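Local coordinates for probable membrane transporter protein MamO (Magnetospirillum magneticum, PDB 5HMA) that promotes magnetite nucleation in magnetosomes and helps activate the MamE protease, binding transition metal ions through a protease-like domain that is itself probably not proteolytic, at residues G157-I162 / Q181-H186; L85-A90 / P151-Q156; A122-A127 / E174-P179. All coordinates share one frame; numbering follows the deposited sequence.

Contact 1. Residues G157-I162 / Q181-H186; sequences GDLVGI and QVIVSH. With NI (nickel (II) ion), chain C.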
ATOM      1  N   GLY A 157     -12.340   4.946  -7.143  1.00 55.56           N
ATOM      2  CA  GLY A 157     -11.798   3.711  -6.598  1.00 53.58           C
ATOM      3  C   GLY A 157     -10.618   3.159  -7.378  1.00 51.98           C
ATOM      4  O   GLY A 157     -10.113   2.090  -7.056  1.00 58.00           O
ATOM      5  N   ASP A 158     -10.180   3.878  -8.409  1.00 51.90           N
ATOM      6  CA  ASP A 158      -8.988   3.473  -9.156  1.00 48.20           C
ATOM      7  C   ASP A 158      -7.735   3.614  -8.298  1.00 51.98           C
ATOM      8  O   ASP A 158      -7.578   4.592  -7.555  1.00 54.61           O
ATOM      9  CB  ASP A 158      -8.833   4.308 -10.422  1.00 50.98           C
ATOM     10  CG  ASP A 158     -10.051   4.228 -11.323  1.00 57.61           C
ATOM     11  OD1 ASP A 158     -10.701   3.163 -11.331  1.00 64.39           O
ATOM     12  OD2 ASP A 158     -10.355   5.228 -12.016  1.00 67.26           O
ATOM     13  N   LEU A 159      -6.841   2.639  -8.396  1.00 46.33           N
ATOM     14  CA  LEU A 159      -5.561   2.718  -7.696  1.00 46.13           C
ATOM     15  C   LEU A 159      -4.749   3.875  -8.278  1.00 44.99           C
ATOM     16  O   LEU A 159      -4.543   3.923  -9.490  1.00 43.89           O
ATOM     17  CB  LEU A 159      -4.793   1.405  -7.832  1.00 43.84           C
ATOM     18  CG  LEU A 159      -3.447   1.333  -7.106  1.00 49.74           C
ATOM     19  CD1 LEU A 159      -3.656   1.470  -5.609  1.00 41.47           C
ATOM     20  CD2 LEU A 159      -2.759   0.022  -7.410  1.00 42.14           C
ATOM     21  N   VAL A 160      -4.296   4.816  -7.450  1.00 41.54           N
ATOM     22  CA  VAL A 160      -3.441   5.868  -8.001  1.00 46.22           C
ATOM     23  C   VAL A 160      -2.051   5.813  -7.390  1.00 51.02           C
ATOM     24  O   VAL A 160      -1.112   6.415  -7.915  1.00 50.95           O
ATOM     25  CB  VAL A 160      -4.065   7.278  -7.842  1.00 46.63           C
ATOM     26  CG1 VAL A 160      -5.382   7.351  -8.613  1.00 53.96           C
ATOM     27  CG2 VAL A 160      -4.277   7.645  -6.394  1.00 47.23           C
ATOM     28  N   GLY A 161      -1.896   5.063  -6.307  1.00 55.00           N
ATOM     29  CA  GLY A 161      -0.573   4.910  -5.733  1.00 47.98           C
ATOM     30  C   GLY A 161      -0.489   4.144  -4.430  1.00 44.01           C
ATOM     31  O   GLY A 161      -1.484   3.643  -3.918  1.00 44.31           O
ATOM     32  N   ILE A 162       0.726   4.063  -3.902  1.00 43.96           N
ATOM     33  CA  ILE A 162       1.020   3.365  -2.660  1.00 43.15           C
ATOM     34  C   ILE A 162       1.602   4.366  -1.663  1.00 49.21           C
ATOM     35  O   ILE A 162       2.564   5.072  -1.966  1.00 46.45           O
ATOM     36  CB  ILE A 162       1.994   2.196  -2.895  1.00 43.92           C
ATOM     37  CG1 ILE A 162       1.381   1.165  -3.850  1.00 45.14           C
ATOM     38  CG2 ILE A 162       2.381   1.578  -1.562  1.00 39.09           C
ATOM     39  CD1 ILE A 162       0.161   0.450  -3.278  1.00 43.56           C
ATOM     40  N   GLN A 181       1.841   4.186 -11.594  1.00 64.83           N
ATOM     41  CA  GLN A 181       2.516   3.900 -12.861  1.00 71.18           C
ATOM     42  C   GLN A 181       3.886   3.255 -12.637  1.00 69.29           C
ATOM     43  O   GLN A 181       4.377   2.485 -13.471  1.00 69.26           O
ATOM     44  CB  GLN A 181       2.667   5.179 -13.695  1.00 80.21           C
ATOM     45  CG  GLN A 181       3.316   4.963 -15.063  1.00103.12           C
ATOM     46  CD  GLN A 181       2.632   3.868 -15.883  1.00110.92           C
ATOM     47  OE1 GLN A 181       1.414   3.670 -15.802  1.00 97.18           O
ATOM     48  NE2 GLN A 181       3.424   3.150 -16.677  1.00116.21           N
ATOM     49  N   VAL A 182       4.493   3.577 -11.499  1.00 65.21           N
ATOM     50  CA  VAL A 182       5.773   3.003 -11.113  1.00 70.90           C
ATOM     51  C   VAL A 182       5.640   1.486 -10.995  1.00 80.38           C
ATOM     52  O   VAL A 182       6.530   0.739 -11.403  1.00 87.56           O
ATOM     53  CB  VAL A 182       6.278   3.644  -9.802  1.00 72.17           C
ATOM     54  CG1 VAL A 182       7.300   2.755  -9.111  1.00 72.52           C
ATOM     55  CG2 VAL A 182       6.843   5.043 -10.079  1.00 59.08           C
ATOM     56  N   ILE A 183       4.511   1.032 -10.459  1.00 74.90           N
ATOM     57  CA  ILE A 183       4.240  -0.396 -10.357  1.00 64.95           C
ATOM     58  C   ILE A 183       4.234  -1.062 -11.726  1.00 72.93           C
ATOM     59  O   ILE A 183       4.916  -2.063 -11.947  1.00 83.48           O
ATOM     60  CB  ILE A 183       2.904  -0.656  -9.651  1.00 70.80           C
ATOM     61  CG1 ILE A 183       2.908  -0.056  -8.244  1.00 69.14           C
ATOM     62  CG2 ILE A 183       2.610  -2.151  -9.595  1.00 68.20           C
ATOM     63  CD1 ILE A 183       1.548  -0.139  -7.559  1.00 63.35           C
ATOM     64  N   VAL A 184       3.448  -0.506 -12.640  1.00 72.34           N
ATOM     65  CA  VAL A 184       3.312  -1.060 -13.980  1.00 72.48           C
ATOM     66  C   VAL A 184       4.658  -1.235 -14.678  1.00 82.49           C
ATOM     67  O   VAL A 184       4.963  -2.311 -15.203  1.00 96.12           O
ATOM     68  CB  VAL A 184       2.396  -0.177 -14.832  1.00 73.43           C
ATOM     69  CG1 VAL A 184       2.253  -0.762 -16.237  1.00 65.92           C
ATOM     70  CG2 VAL A 184       1.042  -0.002 -14.147  1.00 69.66           C
ATOM     71  N   SER A 185       5.459  -0.173 -14.677  1.00 76.28           N
ATOM     72  CA  SER A 185       6.694  -0.141 -15.460  1.00 84.98           C
ATOM     73  C   SER A 185       7.818  -0.961 -14.832  1.00 92.17           C
ATOM     74  O   SER A 185       8.670  -1.495 -15.541  1.00 96.34           O
ATOM     75  CB  SER A 185       7.154   1.303 -15.653  1.00 79.53           C
ATOM     76  OG  SER A 185       7.274   1.953 -14.404  1.00 86.25           O
ATOM     77  N   HIS A 186       7.820  -1.068 -13.506  1.00 89.36           N
ATOM     78  CA  HIS A 186       8.869  -1.819 -12.821  1.00 87.28           C
ATOM     79  C   HIS A 186       8.450  -3.279 -12.604  1.00 94.58           C
ATOM     80  O   HIS A 186       9.155  -4.044 -11.946  1.00104.32           O
ATOM     81  CB  HIS A 186       9.236  -1.152 -11.484  1.00 75.99           C
ATOM     82  CG  HIS A 186       9.981   0.144 -11.635  1.00 83.22           C
ATOM     83  ND1 HIS A 186       9.350   1.341 -11.901  1.00 92.99           N
ATOM     84  CD2 HIS A 186      11.305   0.429 -11.566  1.00 83.20           C
ATOM     85  CE1 HIS A 186      10.250   2.306 -11.991  1.00 86.00           C
ATOM     86  NE2 HIS A 186      11.443   1.779 -11.790  1.00 75.66           N
TER
HETATM   87 NI    NI C 301      12.356   3.660 -11.240  1.00 95.90          NI
HETATM   88  O   HOH W   1      13.802   2.457 -10.099  1.00 79.28           O
HETATM   89  O   HOH W   2      10.865   4.858 -12.342  1.00 79.32           O
HETATM   90  O   HOH W   3      13.428   5.478 -10.522  1.00 83.31           O
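Ile183 meets Ile162 and Leu159 with its CD1 methyl alone. That methyl lies 3.9 Å from Ile162 CG1, and the two isoleucine side chains cross at about a right angle, so the methyl rests against that methylene. Leu159 CD2 is the looser neighbour, 4.3 Å from Ile183 CD1. The reach of Ile183 follows from its torsions: CG1 lies opposite the carbonyl carbon and the chain then runs extended (chi2 173°), which carries CD1 out from helix 180-185 to strand 159-167. Ile35 and Leu73, from strands of the first barrel, touch both isoleucines, so the contact is buried.

Where the helix ends, the chemistry turns polar. His186 ND1 donates to Val182 O at 2.9 Å, with the acceptor close to the imidazole plane and an N-H...O angle of 143°. Val182 O also accepts from His186 N. The bond probably limits the ring's rotation; His186 NE2 binds the nickel ion at 2.2 Å, though the metal lies skewed toward CE1. Three waters and His71 NE2 also bind the nickel. The arrangement is that of a two-histidine transition-metal site at the end of a short helix packed on the barrels of a trypsin-like fold.

Contact 2. Residues L85-A90 / P151-Q156; sequences LHFRMA and PLVNAQ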
ATOM      1  N   LEU A  85     -10.580 -10.527  -4.721  1.00 49.36           N
ATOM      2  CA  LEU A  85     -10.939  -9.220  -5.266  1.00 48.06           C
ATOM      3  C   LEU A  85      -9.710  -8.310  -5.171  1.00 46.35           C
ATOM      4  O   LEU A  85      -8.971  -8.348  -4.183  1.00 40.30           O
ATOM      5  CB  LEU A  85     -12.126  -8.622  -4.503  1.00 50.47           C
ATOM      6  CG  LEU A  85     -13.455  -9.358  -4.677  1.00 58.36           C
ATOM      7  CD1 LEU A  85     -14.574  -8.680  -3.889  1.00 52.64           C
ATOM      8  CD2 LEU A  85     -13.804  -9.423  -6.154  1.00 58.33           C
ATOM      9  N   HIS A  86      -9.473  -7.490  -6.185  1.00 41.84           N
ATOM     10  CA  HIS A  86      -8.183  -6.808  -6.270  1.00 45.50           C
ATOM     11  C   HIS A  86      -8.334  -5.549  -7.081  1.00 45.81           C
ATOM     12  O   HIS A  86      -9.264  -5.438  -7.869  1.00 42.26           O
ATOM     13  CB  HIS A  86      -7.146  -7.719  -6.945  1.00 42.23           C
ATOM     14  CG  HIS A  86      -7.555  -8.137  -8.326  1.00 48.58           C
ATOM     15  ND1 HIS A  86      -7.097  -7.505  -9.465  1.00 49.86           N
ATOM     16  CD2 HIS A  86      -8.429  -9.084  -8.749  1.00 38.37           C
ATOM     17  CE1 HIS A  86      -7.653  -8.059 -10.530  1.00 44.67           C
ATOM     18  NE2 HIS A  86      -8.468  -9.018 -10.124  1.00 51.22           N
ATOM     19  N   PHE A  87      -7.396  -4.624  -6.929  1.00 41.54           N
ATOM     20  CA  PHE A  87      -7.302  -3.490  -7.842  1.00 51.39           C
ATOM     21  C   PHE A  87      -6.960  -3.956  -9.256  1.00 49.04           C
ATOM     22  O   PHE A  87      -6.055  -4.769  -9.450  1.00 49.25           O
ATOM     23  CB  PHE A  87      -6.248  -2.495  -7.341  1.00 42.52           C
ATOM     24  CG  PHE A  87      -6.675  -1.755  -6.109  1.00 44.74           C
ATOM     25  CD1 PHE A  87      -7.615  -0.723  -6.197  1.00 45.28           C
ATOM     26  CD2 PHE A  87      -6.156  -2.091  -4.862  1.00 39.80           C
ATOM     27  CE1 PHE A  87      -8.031  -0.030  -5.061  1.00 48.68           C
ATOM     28  CE2 PHE A  87      -6.564  -1.402  -3.705  1.00 43.97           C
ATOM     29  CZ  PHE A  87      -7.508  -0.369  -3.809  1.00 44.37           C
ATOM     30  N   ARG A  88      -7.680  -3.445 -10.245  1.00 48.71           N
ATOM     31  CA  ARG A  88      -7.338  -3.738 -11.637  1.00 56.91           C
ATOM     32  C   ARG A  88      -6.226  -2.816 -12.116  1.00 54.85           C
ATOM     33  O   ARG A  88      -6.412  -1.592 -12.177  1.00 57.85           O
ATOM     34  CB  ARG A  88      -8.552  -3.576 -12.549  1.00 64.09           C
ATOM     35  CG  ARG A  88      -9.775  -4.384 -12.168  1.00 80.84           C
ATOM     36  CD  ARG A  88     -10.836  -4.226 -13.252  1.00 95.08           C
ATOM     37  NE  ARG A  88     -10.315  -4.609 -14.565  1.00107.74           N
ATOM     38  CZ  ARG A  88     -10.624  -4.005 -15.710  1.00118.18           C
ATOM     39  NH1 ARG A  88     -11.458  -2.971 -15.717  1.00117.59           N
ATOM     40  NH2 ARG A  88     -10.094  -4.433 -16.851  1.00121.44           N
ATOM     41  N   MET A  89      -5.080  -3.389 -12.472  1.00 50.32           N
ATOM     42  CA  MET A  89      -3.931  -2.584 -12.896  1.00 56.19           C
ATOM     43  C   MET A  89      -4.194  -1.808 -14.190  1.00 56.20           C
ATOM     44  O   MET A  89      -3.603  -0.753 -14.416  1.00 70.28           O
ATOM     45  CB  MET A  89      -2.690  -3.465 -13.055  1.00 56.24           C
ATOM     46  CG  MET A  89      -2.202  -4.054 -11.735  1.00 58.13           C
ATOM     47  SD  MET A  89      -1.930  -2.798 -10.463  1.00 66.46           S
ATOM     48  CE  MET A  89      -0.541  -1.928 -11.189  1.00 67.89           C
ATOM     49  N   ALA A  90      -5.085  -2.321 -15.028  1.00 56.99           N
ATOM     50  CA  ALA A  90      -5.491  -1.602 -16.229  1.00 63.16           C
ATOM     51  C   ALA A  90      -6.221  -0.296 -15.887  1.00 63.90           C
ATOM     52  O   ALA A  90      -6.249   0.625 -16.699  1.00 74.16           O
ATOM     53  CB  ALA A  90      -6.371  -2.486 -17.099  1.00 57.22           C
ATOM     54  N   PRO A 151      -3.100   1.566  -0.260  1.00 42.49           N
ATOM     55  CA  PRO A 151      -3.383   2.275  -1.510  1.00 42.90           C
ATOM     56  C   PRO A 151      -3.936   3.697  -1.343  1.00 49.18           C
ATOM     57  O   PRO A 151      -4.701   3.973  -0.411  1.00 45.04           O
ATOM     58  CB  PRO A 151      -4.439   1.377  -2.175  1.00 39.45           C
ATOM     59  CG  PRO A 151      -5.203   0.826  -1.012  1.00 42.67           C
ATOM     60  CD  PRO A 151      -4.122   0.541   0.033  1.00 39.44           C
ATOM     61  N   LEU A 152      -3.523   4.584  -2.248  1.00 43.93           N
ATOM     62  CA  LEU A 152      -4.231   5.829  -2.515  1.00 45.33           C
ATOM     63  C   LEU A 152      -5.184   5.590  -3.689  1.00 46.17           C
ATOM     64  O   LEU A 152      -4.795   4.964  -4.684  1.00 44.60           O
ATOM     65  CB  LEU A 152      -3.250   6.951  -2.850  1.00 39.53           C
ATOM     66  CG  LEU A 152      -3.853   8.358  -2.758  1.00 49.23           C
ATOM     67  CD1 LEU A 152      -4.124   8.704  -1.286  1.00 46.91           C
ATOM     68  CD2 LEU A 152      -2.934   9.387  -3.397  1.00 39.65           C
ATOM     69  N   VAL A 153      -6.425   6.060  -3.589  1.00 42.60           N
ATOM     70  CA  VAL A 153      -7.359   5.892  -4.703  1.00 41.87           C
ATOM     71  C   VAL A 153      -8.015   7.202  -5.015  1.00 50.55           C
ATOM     72  O   VAL A 153      -8.067   8.096  -4.166  1.00 49.36           O
ATOM     73  CB  VAL A 153      -8.448   4.823  -4.431  1.00 44.08           C
ATOM     74  CG1 VAL A 153      -7.818   3.470  -4.052  1.00 42.96           C
ATOM     75  CG2 VAL A 153      -9.427   5.307  -3.371  1.00 51.03           C
ATOM     76  N   ASN A 154      -8.529   7.314  -6.238  1.00 43.77           N
ATOM     77  CA  ASN A 154      -9.306   8.485  -6.598  1.00 45.29           C
ATOM     78  C   ASN A 154     -10.755   8.216  -6.202  1.00 51.39           C
ATOM     79  O   ASN A 154     -11.064   7.180  -5.592  1.00 45.24           O
ATOM     80  CB  ASN A 154      -9.150   8.844  -8.091  1.00 48.11           C
ATOM     81  CG  ASN A 154      -9.656   7.756  -9.052  1.00 50.49           C
ATOM     82  OD1 ASN A 154     -10.373   6.836  -8.668  1.00 48.98           O
ATOM     83  ND2 ASN A 154      -9.287   7.892 -10.334  1.00 48.75           N
ATOM     84  N   ALA A 155     -11.639   9.137  -6.546  1.00 47.12           N
ATOM     85  CA  ALA A 155     -13.022   9.028  -6.129  1.00 49.30           C
ATOM     86  C   ALA A 155     -13.748   7.880  -6.840  1.00 56.27           C
ATOM     87  O   ALA A 155     -14.822   7.453  -6.418  1.00 53.70           O
ATOM     88  CB  ALA A 155     -13.736  10.354  -6.375  1.00 49.96           C
ATOM     89  N   GLN A 156     -13.172   7.377  -7.925  1.00 55.97           N
ATOM     90  CA  GLN A 156     -13.796   6.250  -8.619  1.00 56.92           C
ATOM     91  C   GLN A 156     -13.280   4.910  -8.079  1.00 55.87           C
ATOM     92  O   GLN A 156     -13.725   3.858  -8.508  1.00 55.70           O
ATOM     93  CB  GLN A 156     -13.559   6.335 -10.135  1.00 56.13           C
ATOM     94  CG  GLN A 156     -14.460   7.334 -10.869  1.00 64.43           C
ATOM     95  CD  GLN A 156     -14.089   8.785 -10.582  1.00 87.15           C
ATOM     96  OE1 GLN A 156     -12.928   9.188 -10.736  1.00 89.92           O
ATOM     97  NE2 GLN A 156     -15.077   9.576 -10.160  1.00 79.01           N
TER
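The inter-barrel connection of this trypsin-like fold, between strands 73-78 and 100-106, packs Phe87 on Pro151 and Val153 of strand 151-153 in the second sheet. The evidence is one aromatic ring against two aliphatic groups. Phe87 CE1 approaches Val153 CG1 at 3.6 Å, while Phe87 CE2 lies 3.8 Å from Pro151 CG. Phe87 CZ, between them, is shared: it touches Pro151 CG and lies 3.9 Å from Val153 CG1. The far end of the ring therefore sits astride two side chains of the same strand, two residues apart, and the Pro151 and Val153 side chains each cross that of Phe87 at about a right angle. With chi1 at -71°, Phe87 CG lies opposite its own carbonyl carbon, and the ring extends toward the strand although the backbones stay well apart, 9.4 Å from Phe87 CA to Pro151 CA.

Around the ring, Ala26 of strand 23-29, Leu159 of strand 159-167 and Val5 and Ala8 of the N-terminal stretch also touch it, so elements of both sheets meet at one phenyl group. With an alanine here the ring is gone, and a gap would probably open beside Pro151 and Val153, leaving residues 85-90 without their contact to this strand.

Polar groups beside the contact are tied locally. His86 ND1 donates to Phe87 O. At Asn154 an Asx turn forms, where Gln156 N donates to Asn154 OD1 at 2.9 Å, approaching from 55° above the side-chain carbonyl plane.

Contact 3. Residues A122-A127 / E174-P179; sequences ADAPLA and EGFTVP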
ATOM      1  N   ALA A 122       2.725  17.013  -6.896  1.00 68.37           N
ATOM      2  CA  ALA A 122       2.833  15.816  -7.731  1.00 77.98           C
ATOM      3  C   ALA A 122       4.291  15.462  -8.018  1.00 73.47           C
ATOM      4  O   ALA A 122       4.577  14.543  -8.787  1.00 77.89           O
ATOM      5  CB  ALA A 122       2.062  15.998  -9.027  1.00 80.04           C
ATOM      6  N   ASP A 123       5.207  16.183  -7.376  1.00 64.61           N
ATOM      7  CA  ASP A 123       6.633  15.971  -7.585  1.00 80.54           C
ATOM      8  C   ASP A 123       7.408  16.349  -6.318  1.00 80.49           C
ATOM      9  O   ASP A 123       7.843  17.490  -6.140  1.00 81.68           O
ATOM     10  CB  ASP A 123       7.117  16.781  -8.789  1.00 85.34           C
ATOM     11  CG  ASP A 123       8.381  16.216  -9.406  1.00103.20           C
ATOM     12  OD1 ASP A 123       9.002  15.335  -8.779  1.00104.56           O
ATOM     13  OD2 ASP A 123       8.759  16.659 -10.514  1.00112.71           O
ATOM     14  N   ALA A 124       7.555  15.385  -5.422  1.00 73.65           N
ATOM     15  CA  ALA A 124       8.253  15.629  -4.169  1.00 78.44           C
ATOM     16  C   ALA A 124       9.251  14.515  -3.891  1.00 79.83           C
ATOM     17  O   ALA A 124       8.972  13.344  -4.174  1.00 69.46           O
ATOM     18  CB  ALA A 124       7.257  15.754  -3.016  1.00 60.78           C
ATOM     19  N   PRO A 125      10.424  14.880  -3.348  1.00 82.31           N
ATOM     20  CA  PRO A 125      11.446  13.919  -2.912  1.00 81.80           C
ATOM     21  C   PRO A 125      11.192  13.367  -1.509  1.00 77.17           C
ATOM     22  O   PRO A 125      10.538  14.028  -0.701  1.00 73.20           O
ATOM     23  CB  PRO A 125      12.734  14.747  -2.938  1.00 71.80           C
ATOM     24  CG  PRO A 125      12.278  16.126  -2.628  1.00 70.18           C
ATOM     25  CD  PRO A 125      10.896  16.272  -3.240  1.00 74.90           C
ATOM     26  N   LEU A 126      11.709  12.172  -1.235  1.00 68.92           N
ATOM     27  CA  LEU A 126      11.672  11.588   0.104  1.00 61.69           C
ATOM     28  C   LEU A 126      12.845  10.643   0.298  1.00 76.74           C
ATOM     29  O   LEU A 126      13.162   9.845  -0.587  1.00 81.65           O
ATOM     30  CB  LEU A 126      10.360  10.837   0.347  1.00 68.81           C
ATOM     31  CG  LEU A 126      10.233  10.088   1.677  1.00 67.84           C
ATOM     32  CD1 LEU A 126      10.266  11.067   2.829  1.00 65.73           C
ATOM     33  CD2 LEU A 126       8.967   9.247   1.729  1.00 58.25           C
ATOM     34  N   ALA A 127      13.489  10.734   1.458  1.00 73.32           N
ATOM     35  CA  ALA A 127      14.562   9.813   1.790  1.00 77.91           C
ATOM     36  C   ALA A 127      14.043   8.694   2.686  1.00 78.14           C
ATOM     37  O   ALA A 127      13.516   8.943   3.768  1.00 83.49           O
ATOM     38  CB  ALA A 127      15.719  10.550   2.461  1.00 84.20           C
ATOM     39  N   GLU A 174       3.639  13.400   7.704  1.00 75.21           N
ATOM     40  CA  GLU A 174       3.457  13.921   6.357  1.00 70.41           C
ATOM     41  C   GLU A 174       3.148  12.774   5.411  1.00 69.35           C
ATOM     42  O   GLU A 174       3.735  11.696   5.525  1.00 71.07           O
ATOM     43  CB  GLU A 174       4.711  14.668   5.886  1.00 82.15           C
ATOM     44  CG  GLU A 174       5.138  15.834   6.771  1.00 98.36           C
ATOM     45  CD  GLU A 174       4.100  16.951   6.826  1.00118.46           C
ATOM     46  OE1 GLU A 174       3.267  17.049   5.895  1.00121.73           O
ATOM     47  OE2 GLU A 174       4.119  17.731   7.804  1.00123.87           O
ATOM     48  N   GLY A 175       2.243  13.003   4.464  1.00 58.71           N
ATOM     49  CA  GLY A 175       1.852  11.953   3.542  1.00 53.76           C
ATOM     50  C   GLY A 175       2.541  11.970   2.185  1.00 59.07           C
ATOM     51  O   GLY A 175       2.523  12.975   1.472  1.00 61.52           O
ATOM     52  N   PHE A 176       3.152  10.848   1.824  1.00 52.97           N
ATOM     53  CA  PHE A 176       3.740  10.693   0.499  1.00 45.99           C
ATOM     54  C   PHE A 176       3.076   9.543  -0.232  1.00 52.21           C
ATOM     55  O   PHE A 176       2.440   8.687   0.394  1.00 54.18           O
ATOM     56  CB  PHE A 176       5.243  10.472   0.609  1.00 46.56           C
ATOM     57  CG  PHE A 176       5.982  11.694   1.036  1.00 54.96           C
ATOM     58  CD1 PHE A 176       5.991  12.081   2.370  1.00 56.78           C
ATOM     59  CD2 PHE A 176       6.633  12.487   0.102  1.00 55.42           C
ATOM     60  CE1 PHE A 176       6.652  13.231   2.770  1.00 64.41           C
ATOM     61  CE2 PHE A 176       7.314  13.645   0.499  1.00 55.28           C
ATOM     62  CZ  PHE A 176       7.317  14.016   1.833  1.00 57.72           C
ATOM     63  N   THR A 177       3.208   9.522  -1.556  1.00 48.93           N
ATOM     64  CA  THR A 177       2.622   8.449  -2.353  1.00 45.32           C
ATOM     65  C   THR A 177       3.459   8.138  -3.587  1.00 53.46           C
ATOM     66  O   THR A 177       3.764   9.039  -4.379  1.00 55.18           O
ATOM     67  CB  THR A 177       1.184   8.789  -2.835  1.00 48.70           C
ATOM     68  OG1 THR A 177       0.340   9.080  -1.712  1.00 53.74           O
ATOM     69  CG2 THR A 177       0.609   7.606  -3.604  1.00 46.60           C
ATOM     70  N   VAL A 178       3.823   6.863  -3.741  1.00 49.70           N
ATOM     71  CA  VAL A 178       4.449   6.368  -4.964  1.00 50.54           C
ATOM     72  C   VAL A 178       3.382   6.198  -6.040  1.00 56.39           C
ATOM     73  O   VAL A 178       2.449   5.430  -5.854  1.00 58.82           O
ATOM     74  CB  VAL A 178       5.164   5.040  -4.725  1.00 50.12           C
ATOM     75  CG1 VAL A 178       5.934   4.626  -5.981  1.00 49.62           C
ATOM     76  CG2 VAL A 178       6.077   5.123  -3.491  1.00 48.14           C
ATOM     77  N   PRO A 179       3.505   6.921  -7.168  1.00 60.67           N
ATOM     78  CA  PRO A 179       2.493   6.810  -8.234  1.00 56.71           C
ATOM     79  C   PRO A 179       2.329   5.377  -8.750  1.00 57.08           C
ATOM     80  O   PRO A 179       3.315   4.656  -8.879  1.00 56.68           O
ATOM     81  CB  PRO A 179       3.038   7.726  -9.337  1.00 46.06           C
ATOM     82  CG  PRO A 179       3.877   8.719  -8.610  1.00 50.61           C
ATOM     83  CD  PRO A 179       4.504   7.961  -7.454  1.00 52.43           C
TER
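Phe176 reaches out from strand 173-179 toward Ala124, Pro125 and Leu126 of strand 124-128, and its atoms can be followed in order. Phe176 CB starts beside Leu126 CD2, 4.1 Å away. At CG the same methyl is nearer: Leu126 CD2 to Phe176 CG is 3.9 Å, and this methyl lies over one face of the ring near its root. With chi1 at -71°, CG sits opposite the carbonyl carbon, which lifts the ring off its own strand. Phe176 CD1 also lies near the Leu126 CD2 methyl. On the other flank Phe176 CD2 passes Leu126 CB at 4.1 Å. The next atom out, Phe176 CE2, has two neighbours: Pro125 O at 3.5 Å, a carbon-oxygen contact oblique to the ring, and Ala124 CB at 4.1 Å. CZ, the tip, is also beside Pro125 O.

Leu126 supplies the other half of the fit. With its CG anti to the backbone N, the branch is carried over the phenyl face, and CD1 forms a CH-pi contact 4.3 Å from the Phe176 ring centroid, only 12° off the normal. Both Leu126 methyls are on the same face, CD1 above the ring body and CD2 nearer CB.

The strand axes come within 8.7 Å and run at 103° to each other, too far apart for backbone pairing; side chains bridge the interval. Strand 131-139 pairs with both strands, while Leu136, Ile164 and Ala166 also pack on Leu126. A bound peptide packs on Leu126 and Phe176 through a modified side chain. Nearly perpendicular strands of one curled antiparallel sheet, facing each other across apolar side chains, are characteristic of the second barrel of the trypsin-like fold.

Overall arrangement
All three contacts are predominantly buried and apolar, but they join different parts. Contacts 1 and 2 lie with centres 8 Å apart on neighbouring strands 159-167 and 151-153; Leu159 CD1 meets Pro151 CB at 3.5 Å, and a beta bulge sets both Val160 and Gly161 against Leu152. Contact 2 ties the inter-barrel connection to that sheet, and contact 1 a short helix. Contact 3, about 14 Å from contact 1 between centres, lies within the second sheet and includes an exposed proline; it shares strand pairing with contact 1 through Ile162 and Val178. Aromatic rings dominate contacts 2 and 3; the groups meeting across contact 1 are all aliphatic, while its helical segment leads to metal-binding His186.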